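Local coordinates for protein MIP07328p (Drosophila melanogaster, PDB 6FKK) that probably acts as a semaphorin guidance cue, signalling through cell-surface receptors and able to repel growing axons, at residues Val395-Leu398 with Ser399-Tyr403; Ile276-Gly280 with Ser281-Ile285; Ala496-Leu499 with Gln500-Glu503. One frame throughout, in Å; residues are numbered along the deposited sequence.

Interaction 1 of 3, residues Val395-Leu398 with Ser399-Tyr403; sequences VKSL and SGAYY
The side chain of Lys396 lies obliquely over the ring of Tyr402, with CG above one face, 4.1 Å from the ring centroid in a CH-pi contact. The chain is extended as far as CE and then turns at its last torsion (chi4 64°), which brings NZ round to two acceptors. NZ donates to Tyr402 OH at 3.0 Å and to the carbonyl Gly400 O at 3.1 Å, so the ammonium spans the tyrosine tip and the loop backbone. These residues close the hairpin of strands 386-396 and 402-410, neighbours in a four-stranded antiparallel blade of the sema beta-propeller; Val395 and Tyr403 form a hydrogen-bonded pair, and Lys396 and Tyr402 the non-hydrogen-bonded pair beyond it. Ser397 meets the backbone of Ala401 and the Tyr403 ring. Its backbone N gives an almost straight bond to Ala401 O (2.8 Å, 179°), and Ser397 OG reaches the same oxygen at 2.9 Å. Ser399 OG donates in turn to Ser397 OG, 3.0 Å away. Ser397 CB meets the edge of the Tyr403 ring in its plane, 3.7 Å from Tyr403 CE2. Outside the hairpin, Leu398 N binds Gln521 OE1, and Ser397 also touches Leu523, both within the plexin-repeat region.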
ATOM      1  N   VAL A 395      17.734   3.967  -8.015  1.00 51.41           N
ATOM      2  CA  VAL A 395      18.134   4.404  -9.348  1.00 44.88           C
ATOM      3  C   VAL A 395      19.476   5.115  -9.233  1.00 62.36           C
ATOM      4  O   VAL A 395      19.612   6.088  -8.485  1.00 77.09           O
ATOM      5  CB  VAL A 395      17.071   5.316  -9.971  1.00 44.33           C
ATOM      6  CG1 VAL A 395      17.533   5.817 -11.329  1.00 46.39           C
ATOM      7  CG2 VAL A 395      15.751   4.574 -10.094  1.00 45.88           C
ATOM      8  N   LYS A 396      20.472   4.627  -9.969  1.00 57.92           N
ATOM      9  CA  LYS A 396      21.815   5.190  -9.901  1.00 49.87           C
ATOM     10  C   LYS A 396      21.893   6.445 -10.763  1.00 62.76           C
ATOM     11  O   LYS A 396      21.644   6.391 -11.972  1.00 67.49           O
ATOM     12  CB  LYS A 396      22.850   4.161 -10.352  1.00 52.08           C
ATOM     13  CG  LYS A 396      24.291   4.568 -10.073  1.00 53.81           C
ATOM     14  CD  LYS A 396      25.272   3.545 -10.623  1.00 62.31           C
ATOM     15  CE  LYS A 396      26.711   3.955 -10.355  1.00 92.43           C
ATOM     16  NZ  LYS A 396      27.015   3.996  -8.896  1.00106.68           N
ATOM     17  N   SER A 397      22.239   7.570 -10.144  1.00 60.36           N
ATOM     18  CA  SER A 397      22.360   8.830 -10.858  1.00 51.64           C
ATOM     19  C   SER A 397      23.685   8.883 -11.619  1.00 56.97           C
ATOM     20  O   SER A 397      24.588   8.069 -11.407  1.00 55.51           O
ATOM     21  CB  SER A 397      22.236  10.006  -9.885  1.00 53.04           C
ATOM     22  OG  SER A 397      23.231   9.957  -8.876  1.00 51.04           O
ATOM     23  N   LEU A 398      23.786   9.852 -12.539  1.00 67.17           N
ATOM     24  CA  LEU A 398      25.024  10.034 -13.296  1.00 67.27           C
ATOM     25  C   LEU A 398      26.205  10.227 -12.362  1.00 61.38           C
ATOM     26  O   LEU A 398      27.313   9.743 -12.632  1.00 78.78           O
ATOM     27  CB  LEU A 398      24.909  11.242 -14.225  1.00 74.84           C
ATOM     28  CG  LEU A 398      26.202  11.595 -14.958  1.00 63.25           C
ATOM     29  CD1 LEU A 398      26.471  10.542 -16.007  1.00 65.00           C
ATOM     30  CD2 LEU A 398      26.110  12.971 -15.580  1.00 73.70           C
ATOM     31  N   SER A 399      25.977  10.936 -11.253  1.00 71.31           N
ATOM     32  CA  SER A 399      27.028  11.172 -10.278  1.00 66.74           C
ATOM     33  C   SER A 399      27.483   9.864  -9.639  1.00 58.69           C
ATOM     34  O   SER A 399      28.672   9.688  -9.376  1.00 75.09           O
ATOM     35  CB  SER A 399      26.545  12.172  -9.219  1.00 77.81           C
ATOM     36  OG  SER A 399      25.682  11.563  -8.274  1.00 91.13           O
ATOM     37  N   GLY A 400      26.566   8.930  -9.399  1.00 56.66           N
ATOM     38  CA  GLY A 400      26.881   7.679  -8.734  1.00 63.13           C
ATOM     39  C   GLY A 400      26.060   7.393  -7.496  1.00 76.14           C
ATOM     40  O   GLY A 400      26.099   6.259  -6.995  1.00 79.35           O
ATOM     41  N   ALA A 401      25.318   8.368  -6.974  1.00 67.52           N
ATOM     42  CA  ALA A 401      24.456   8.145  -5.826  1.00 49.94           C
ATOM     43  C   ALA A 401      23.161   7.459  -6.252  1.00 54.81           C
ATOM     44  O   ALA A 401      22.740   7.530  -7.410  1.00 65.19           O
ATOM     45  CB  ALA A 401      24.139   9.465  -5.120  1.00 57.92           C
ATOM     46  N   TYR A 402      22.521   6.795  -5.295  1.00 46.47           N
ATOM     47  CA  TYR A 402      21.312   6.022  -5.548  1.00 53.09           C
ATOM     48  C   TYR A 402      20.116   6.720  -4.915  1.00 58.02           C
ATOM     49  O   TYR A 402      20.154   7.081  -3.735  1.00 67.09           O
ATOM     50  CB  TYR A 402      21.456   4.597  -5.010  1.00 49.28           C
ATOM     51  CG  TYR A 402      22.548   3.815  -5.701  1.00 56.95           C
ATOM     52  CD1 TYR A 402      23.869   3.905  -5.280  1.00 67.69           C
ATOM     53  CD2 TYR A 402      22.262   3.000  -6.787  1.00 54.68           C
ATOM     54  CE1 TYR A 402      24.872   3.198  -5.916  1.00 69.73           C
ATOM     55  CE2 TYR A 402      23.256   2.288  -7.427  1.00 50.05           C
ATOM     56  CZ  TYR A 402      24.560   2.391  -6.989  1.00 79.16           C
ATOM     57  OH  TYR A 402      25.555   1.688  -7.626  1.00 80.40           O
ATOM     58  N   TYR A 403      19.063   6.916  -5.708  1.00 52.34           N
ATOM     59  CA  TYR A 403      17.851   7.585  -5.259  1.00 44.49           C
ATOM     60  C   TYR A 403      16.641   6.714  -5.560  1.00 39.56           C
ATOM     61  O   TYR A 403      16.581   6.061  -6.606  1.00 57.85           O
ATOM     62  CB  TYR A 403      17.677   8.948  -5.938  1.00 41.29           C
ATOM     63  CG  TYR A 403      18.839   9.894  -5.750  1.00 57.37           C
ATOM     64  CD1 TYR A 403      18.884  10.763  -4.668  1.00 42.39           C
ATOM     65  CD2 TYR A 403      19.887   9.925  -6.659  1.00 66.18           C
ATOM     66  CE1 TYR A 403      19.946  11.634  -4.496  1.00 53.21           C
ATOM     67  CE2 TYR A 403      20.950  10.791  -6.496  1.00 69.33           C
ATOM     68  CZ  TYR A 403      20.976  11.642  -5.413  1.00 68.51           C
ATOM     69  OH  TYR A 403      22.035  12.503  -5.252  1.00 82.38           O
TER

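Interaction 2 of 3, residues Ile276-Gly280 with Ser281-Ile285; sequences IVESG and SKSLI
Ile276 meets Ile285 and Ser283 away from the turn of a beta hairpin with a two-residue loop, whose strands 265-279 and 282-290 are joined by a type II' turn from Ser279 to Lys282 in the sema beta-propeller. Ile276 CG1 crosses Ile285 CG1 obliquely at 3.8 Å. With CG2 anti to the backbone N, that methyl is turned to Ser283 CB, 3.9 Å away. Val306 lies against all three of these side chains, while Ile201 and Arg203 also touch Ile276. A serine in place of Ile276 would probably open a gap beside Ile285 and Val306, and leave Ser283 CB without the methyl that lies on it. Leu284 pairs with Val277 through two backbone bonds, Val277 N to Leu284 O and Leu284 N to Val277 O, each 2.7 Å. On the same face, Leu284 CD2 approaches Ser279 OG at 4.1 Å; the hydroxyl itself is hydrogen-bonded to Asp404. Gly280, with its positive phi, takes the first corner of the turn. Ser283 OG, hydrogen-bonded to Arg203, lies 3.3 Å from Glu278 OE1, a weak bond at most. At the turn, Ser279 N bonds to Lys282 O at 3.0 Å, while Lys282 N comes to Ser279 O from 50° above its carbonyl plane.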
ATOM      1  N   ILE A 276       7.464  -3.708   0.520  1.00 51.11           N
ATOM      2  CA  ILE A 276       8.707  -3.384   1.207  1.00 43.62           C
ATOM      3  C   ILE A 276       9.784  -3.080   0.179  1.00 46.82           C
ATOM      4  O   ILE A 276      10.063  -3.887  -0.716  1.00 45.22           O
ATOM      5  CB  ILE A 276       9.131  -4.525   2.142  1.00 42.28           C
ATOM      6  CG1 ILE A 276       8.161  -4.636   3.317  1.00 34.69           C
ATOM      7  CG2 ILE A 276      10.544  -4.287   2.655  1.00 33.30           C
ATOM      8  CD1 ILE A 276       8.613  -5.610   4.381  1.00 53.02           C
ATOM      9  N   VAL A 277      10.383  -1.900   0.294  1.00 57.19           N
ATOM     10  CA  VAL A 277      11.420  -1.435  -0.619  1.00 45.71           C
ATOM     11  C   VAL A 277      12.775  -1.615   0.047  1.00 51.42           C
ATOM     12  O   VAL A 277      12.940  -1.320   1.239  1.00 66.65           O
ATOM     13  CB  VAL A 277      11.180   0.036  -1.012  1.00 39.71           C
ATOM     14  CG1 VAL A 277      12.382   0.602  -1.743  1.00 34.18           C
ATOM     15  CG2 VAL A 277       9.933   0.152  -1.872  1.00 57.08           C
ATOM     16  N   GLU A 278      13.748  -2.108  -0.715  1.00 54.42           N
ATOM     17  CA  GLU A 278      15.105  -2.313  -0.219  1.00 55.85           C
ATOM     18  C   GLU A 278      15.974  -1.163  -0.719  1.00 62.77           C
ATOM     19  O   GLU A 278      16.420  -1.162  -1.870  1.00 83.64           O
ATOM     20  CB  GLU A 278      15.647  -3.667  -0.666  1.00 54.32           C
ATOM     21  CG  GLU A 278      14.877  -4.857  -0.115  1.00 61.73           C
ATOM     22  CD  GLU A 278      15.002  -4.998   1.393  1.00 92.01           C
ATOM     23  OE1 GLU A 278      15.974  -4.465   1.972  1.00109.00           O
ATOM     24  OE2 GLU A 278      14.125  -5.648   2.002  1.00 88.13           O
ATOM     25  N   SER A 279      16.206  -0.181   0.146  1.00 65.30           N
ATOM     26  CA  SER A 279      17.046   0.975  -0.166  1.00 65.32           C
ATOM     27  C   SER A 279      18.320   0.833   0.661  1.00 68.65           C
ATOM     28  O   SER A 279      18.376   1.247   1.821  1.00 82.67           O
ATOM     29  CB  SER A 279      16.321   2.294   0.126  1.00 50.84           C
ATOM     30  OG  SER A 279      15.101   2.392  -0.589  1.00 60.90           O
ATOM     31  N   GLY A 280      19.344   0.239   0.055  1.00 56.59           N
ATOM     32  CA  GLY A 280      20.575  -0.007   0.785  1.00 55.94           C
ATOM     33  C   GLY A 280      20.360  -1.028   1.883  1.00 72.44           C
ATOM     34  O   GLY A 280      19.714  -2.065   1.690  1.00 87.58           O
ATOM     35  N   SER A 281      20.900  -0.731   3.062  1.00 67.58           N
ATOM     36  CA  SER A 281      20.764  -1.616   4.210  1.00 83.73           C
ATOM     37  C   SER A 281      19.431  -1.455   4.926  1.00 75.51           C
ATOM     38  O   SER A 281      19.213  -2.114   5.948  1.00 82.59           O
ATOM     39  CB  SER A 281      21.908  -1.374   5.197  1.00103.80           C
ATOM     40  OG  SER A 281      21.854  -0.055   5.714  1.00112.03           O
ATOM     41  N   LYS A 282      18.540  -0.610   4.417  1.00 56.78           N
ATOM     42  CA  LYS A 282      17.299  -0.274   5.097  1.00 64.25           C
ATOM     43  C   LYS A 282      16.104  -0.786   4.305  1.00 51.54           C
ATOM     44  O   LYS A 282      16.056  -0.655   3.078  1.00 52.33           O
ATOM     45  CB  LYS A 282      17.186   1.238   5.300  1.00 51.31           C
ATOM     46  CG  LYS A 282      18.404   1.849   5.970  1.00 85.33           C
ATOM     47  CD  LYS A 282      18.216   3.331   6.231  1.00 95.79           C
ATOM     48  CE  LYS A 282      19.451   3.924   6.886  1.00 98.00           C
ATOM     49  NZ  LYS A 282      19.822   3.180   8.121  1.00 91.34           N
ATOM     50  N   SER A 283      15.148  -1.376   5.017  1.00 39.26           N
ATOM     51  CA  SER A 283      13.896  -1.845   4.436  1.00 33.83           C
ATOM     52  C   SER A 283      12.820  -0.801   4.709  1.00 54.62           C
ATOM     53  O   SER A 283      12.545  -0.480   5.870  1.00 66.24           O
ATOM     54  CB  SER A 283      13.497  -3.201   5.018  1.00 62.54           C
ATOM     55  OG  SER A 283      14.563  -4.131   4.935  1.00 74.01           O
ATOM     56  N   LEU A 284      12.217  -0.278   3.645  1.00 37.82           N
ATOM     57  CA  LEU A 284      11.306   0.852   3.738  1.00 37.19           C
ATOM     58  C   LEU A 284       9.915   0.474   3.249  1.00 41.73           C
ATOM     59  O   LEU A 284       9.750  -0.403   2.396  1.00 45.58           O
ATOM     60  CB  LEU A 284      11.820   2.042   2.924  1.00 31.51           C
ATOM     61  CG  LEU A 284      12.607   3.127   3.662  1.00 47.14           C
ATOM     62  CD1 LEU A 284      13.698   2.528   4.542  1.00 36.47           C
ATOM     63  CD2 LEU A 284      13.197   4.112   2.661  1.00 50.55           C
ATOM     64  N   ILE A 285       8.915   1.157   3.802  1.00 32.35           N
ATOM     65  CA  ILE A 285       7.534   1.075   3.344  1.00 35.24           C
ATOM     66  C   ILE A 285       7.042   2.497   3.123  1.00 47.84           C
ATOM     67  O   ILE A 285       6.991   3.293   4.069  1.00 47.11           O
ATOM     68  CB  ILE A 285       6.624   0.339   4.344  1.00 37.64           C
ATOM     69  CG1 ILE A 285       6.980  -1.149   4.408  1.00 44.78           C
ATOM     70  CG2 ILE A 285       5.164   0.516   3.964  1.00 28.88           C
ATOM     71  CD1 ILE A 285       6.057  -1.956   5.297  1.00 33.41           C
TER

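Interaction 3 of 3, residues Ala496-Leu499 with Gln500-Glu503; sequences AWDL and QTHE
Trp497 packs against the backbone of His502 and Glu503, and this is the close-fitting half of the contact. The indole stands with CG anti to the backbone N (chi1 179°), which swings its six-membered ring under the returning chain. Glu503 N lies 3.4 Å above one face, displaced toward the rim. His502 ND1 comes instead to the indole edge, in its plane and 3.4 Å from Trp497 CZ2; the two rings meet rim to rim with their planes at 63°. Cys484, Cys487 and Leu488 also touch the buried tryptophan. Beside it, the buried Asp498 carboxylate gathers the turn. Asp498 OD1 accepts from Gln500 N at 2.9 Å, closing an Asx turn, and Asp498 OD2 accepts from Thr501 OG1 at 3.2 Å. Both donors approach from above the carboxylate plane. Thr518 OG1 adds a bond to OD1 and Lys505 a salt bridge to OD2, which would probably favour the ionised form of the acid. The outer half is looser. The amide end of Gln500 leads away from the preceding strand and the Glu503 side chain stays clear of it; Thr501 and His502, though they touch Asp498 and Trp497, are exposed. Even the backbone bond from Asp498 N to Glu503 O is weak, at 3.4 Å. His502 centres an inverse gamma turn as the chain enters strand 503-506, in the small, disulfide-rich antiparallel sheet of a PSI (plexin-semaphorin-integrin) domain.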
ATOM      1  N   ALA A 496      20.198  11.428 -18.502  1.00 66.16           N
ATOM      2  CA  ALA A 496      21.364  12.288 -18.619  1.00 62.00           C
ATOM      3  C   ALA A 496      21.513  12.703 -20.075  1.00 64.85           C
ATOM      4  O   ALA A 496      21.053  12.011 -20.985  1.00 71.81           O
ATOM      5  CB  ALA A 496      22.638  11.592 -18.121  1.00 69.05           C
ATOM      6  N   TRP A 497      22.161  13.845 -20.291  1.00 66.43           N
ATOM      7  CA  TRP A 497      22.294  14.429 -21.621  1.00 69.27           C
ATOM      8  C   TRP A 497      23.686  14.155 -22.175  1.00 86.41           C
ATOM      9  O   TRP A 497      24.687  14.568 -21.579  1.00 87.79           O
ATOM     10  CB  TRP A 497      22.026  15.932 -21.590  1.00 69.51           C
ATOM     11  CG  TRP A 497      22.180  16.572 -22.930  1.00 90.69           C
ATOM     12  CD1 TRP A 497      23.237  17.312 -23.371  1.00 75.28           C
ATOM     13  CD2 TRP A 497      21.248  16.515 -24.014  1.00 87.78           C
ATOM     14  NE1 TRP A 497      23.018  17.728 -24.662  1.00 77.83           N
ATOM     15  CE2 TRP A 497      21.804  17.248 -25.081  1.00 82.17           C
ATOM     16  CE3 TRP A 497      19.996  15.917 -24.187  1.00 79.59           C
ATOM     17  CZ2 TRP A 497      21.149  17.405 -26.300  1.00 78.77           C
ATOM     18  CZ3 TRP A 497      19.349  16.070 -25.397  1.00 82.37           C
ATOM     19  CH2 TRP A 497      19.927  16.808 -26.439  1.00 77.37           C
ATOM     20  N   ASP A 498      23.743  13.473 -23.315  1.00 74.31           N
ATOM     21  CA  ASP A 498      25.006  13.224 -23.998  1.00 77.54           C
ATOM     22  C   ASP A 498      25.355  14.421 -24.875  1.00 85.19           C
ATOM     23  O   ASP A 498      24.537  14.869 -25.683  1.00103.74           O
ATOM     24  CB  ASP A 498      24.913  11.950 -24.843  1.00 79.04           C
ATOM     25  CG  ASP A 498      26.258  11.515 -25.404  1.00 84.41           C
ATOM     26  OD1 ASP A 498      27.276  12.171 -25.100  1.00 87.91           O
ATOM     27  OD2 ASP A 498      26.301  10.509 -26.146  1.00 93.41           O
ATOM     28  N   LEU A 499      26.568  14.945 -24.706  1.00 81.96           N
ATOM     29  CA  LEU A 499      27.007  16.051 -25.548  1.00 84.89           C
ATOM     30  C   LEU A 499      27.529  15.563 -26.891  1.00101.56           C
ATOM     31  O   LEU A 499      27.471  16.306 -27.878  1.00 91.14           O
ATOM     32  CB  LEU A 499      28.078  16.871 -24.831  1.00 88.01           C
ATOM     33  CG  LEU A 499      27.582  17.690 -23.640  1.00 82.74           C
ATOM     34  CD1 LEU A 499      28.718  18.490 -23.019  1.00 84.05           C
ATOM     35  CD2 LEU A 499      26.452  18.603 -24.078  1.00 82.30           C
ATOM     36  N   GLN A 500      28.036  14.330 -26.947  1.00101.15           N
ATOM     37  CA  GLN A 500      28.496  13.772 -28.214  1.00102.98           C
ATOM     38  C   GLN A 500      27.339  13.604 -29.188  1.00103.63           C
ATOM     39  O   GLN A 500      27.436  13.986 -30.358  1.00101.20           O
ATOM     40  CB  GLN A 500      29.196  12.435 -27.981  1.00104.15           C
ATOM     41  CG  GLN A 500      30.588  12.547 -27.395  1.00109.61           C
ATOM     42  CD  GLN A 500      31.319  11.222 -27.408  1.00119.44           C
ATOM     43  OE1 GLN A 500      30.709  10.163 -27.562  1.00130.92           O
ATOM     44  NE2 GLN A 500      32.635  11.273 -27.257  1.00119.01           N
ATOM     45  N   THR A 501      26.238  13.019 -28.725  1.00 98.62           N
ATOM     46  CA  THR A 501      25.029  12.863 -29.522  1.00 92.55           C
ATOM     47  C   THR A 501      23.896  13.573 -28.799  1.00 95.39           C
ATOM     48  O   THR A 501      23.560  13.212 -27.667  1.00120.06           O
ATOM     49  CB  THR A 501      24.682  11.388 -29.735  1.00 90.50           C
ATOM     50  OG1 THR A 501      24.208  10.824 -28.506  1.00 86.70           O
ATOM     51  CG2 THR A 501      25.905  10.617 -30.196  1.00102.76           C
ATOM     52  N   HIS A 502      23.313  14.580 -29.446  1.00 94.40           N
ATOM     53  CA  HIS A 502      22.245  15.368 -28.834  1.00120.82           C
ATOM     54  C   HIS A 502      21.031  14.469 -28.616  1.00120.22           C
ATOM     55  O   HIS A 502      20.077  14.443 -29.397  1.00131.86           O
ATOM     56  CB  HIS A 502      21.916  16.581 -29.690  1.00135.68           C
ATOM     57  CG  HIS A 502      22.994  17.620 -29.687  1.00150.84           C
ATOM     58  ND1 HIS A 502      22.997  18.683 -28.809  1.00151.43           N
ATOM     59  CD2 HIS A 502      24.113  17.748 -30.438  1.00157.05           C
ATOM     60  CE1 HIS A 502      24.066  19.427 -29.028  1.00157.75           C
ATOM     61  NE2 HIS A 502      24.760  18.882 -30.010  1.00158.89           N
ATOM     62  N   GLU A 503      21.075  13.721 -27.515  1.00 80.20           N
ATOM     63  CA  GLU A 503      20.044  12.742 -27.192  1.00 87.96           C
ATOM     64  C   GLU A 503      20.027  12.536 -25.685  1.00 96.94           C
ATOM     65  O   GLU A 503      21.065  12.225 -25.092  1.00 94.39           O
ATOM     66  CB  GLU A 503      20.306  11.418 -27.920  1.00 99.91           C
ATOM     67  CG  GLU A 503      19.317  10.309 -27.601  1.00123.04           C
ATOM     68  CD  GLU A 503      19.708   8.981 -28.224  1.00133.33           C
ATOM     69  OE1 GLU A 503      20.867   8.847 -28.675  1.00132.39           O
ATOM     70  OE2 GLU A 503      18.857   8.068 -28.262  1.00135.65           O
TER

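Overall arrangement
All three interactions are tight chain reversals, each part buried and part exposed; interaction 2 has four buried residues of ten, interaction 3 three of eight, interaction 1 two of nine. Interactions 1 and 2 belong to neighbouring sheets of the sema propeller, centres about 16 Å apart; strand 386-396, which leads into interaction 1, packs on Val277 and Ser279 of interaction 2. Interaction 3 lies in the PSI domain, its centre about 18 Å from that of interaction 1. Interaction 2, nearest the chain's centre, combines aliphatic packing with regular strand bonds. Interaction 1 relies on lysine, tyrosine and serine bonds and faces the PSI domain through Leu398 and Gln521. Interaction 3, outermost, sets a buried tryptophan and aspartate beneath an exposed loop.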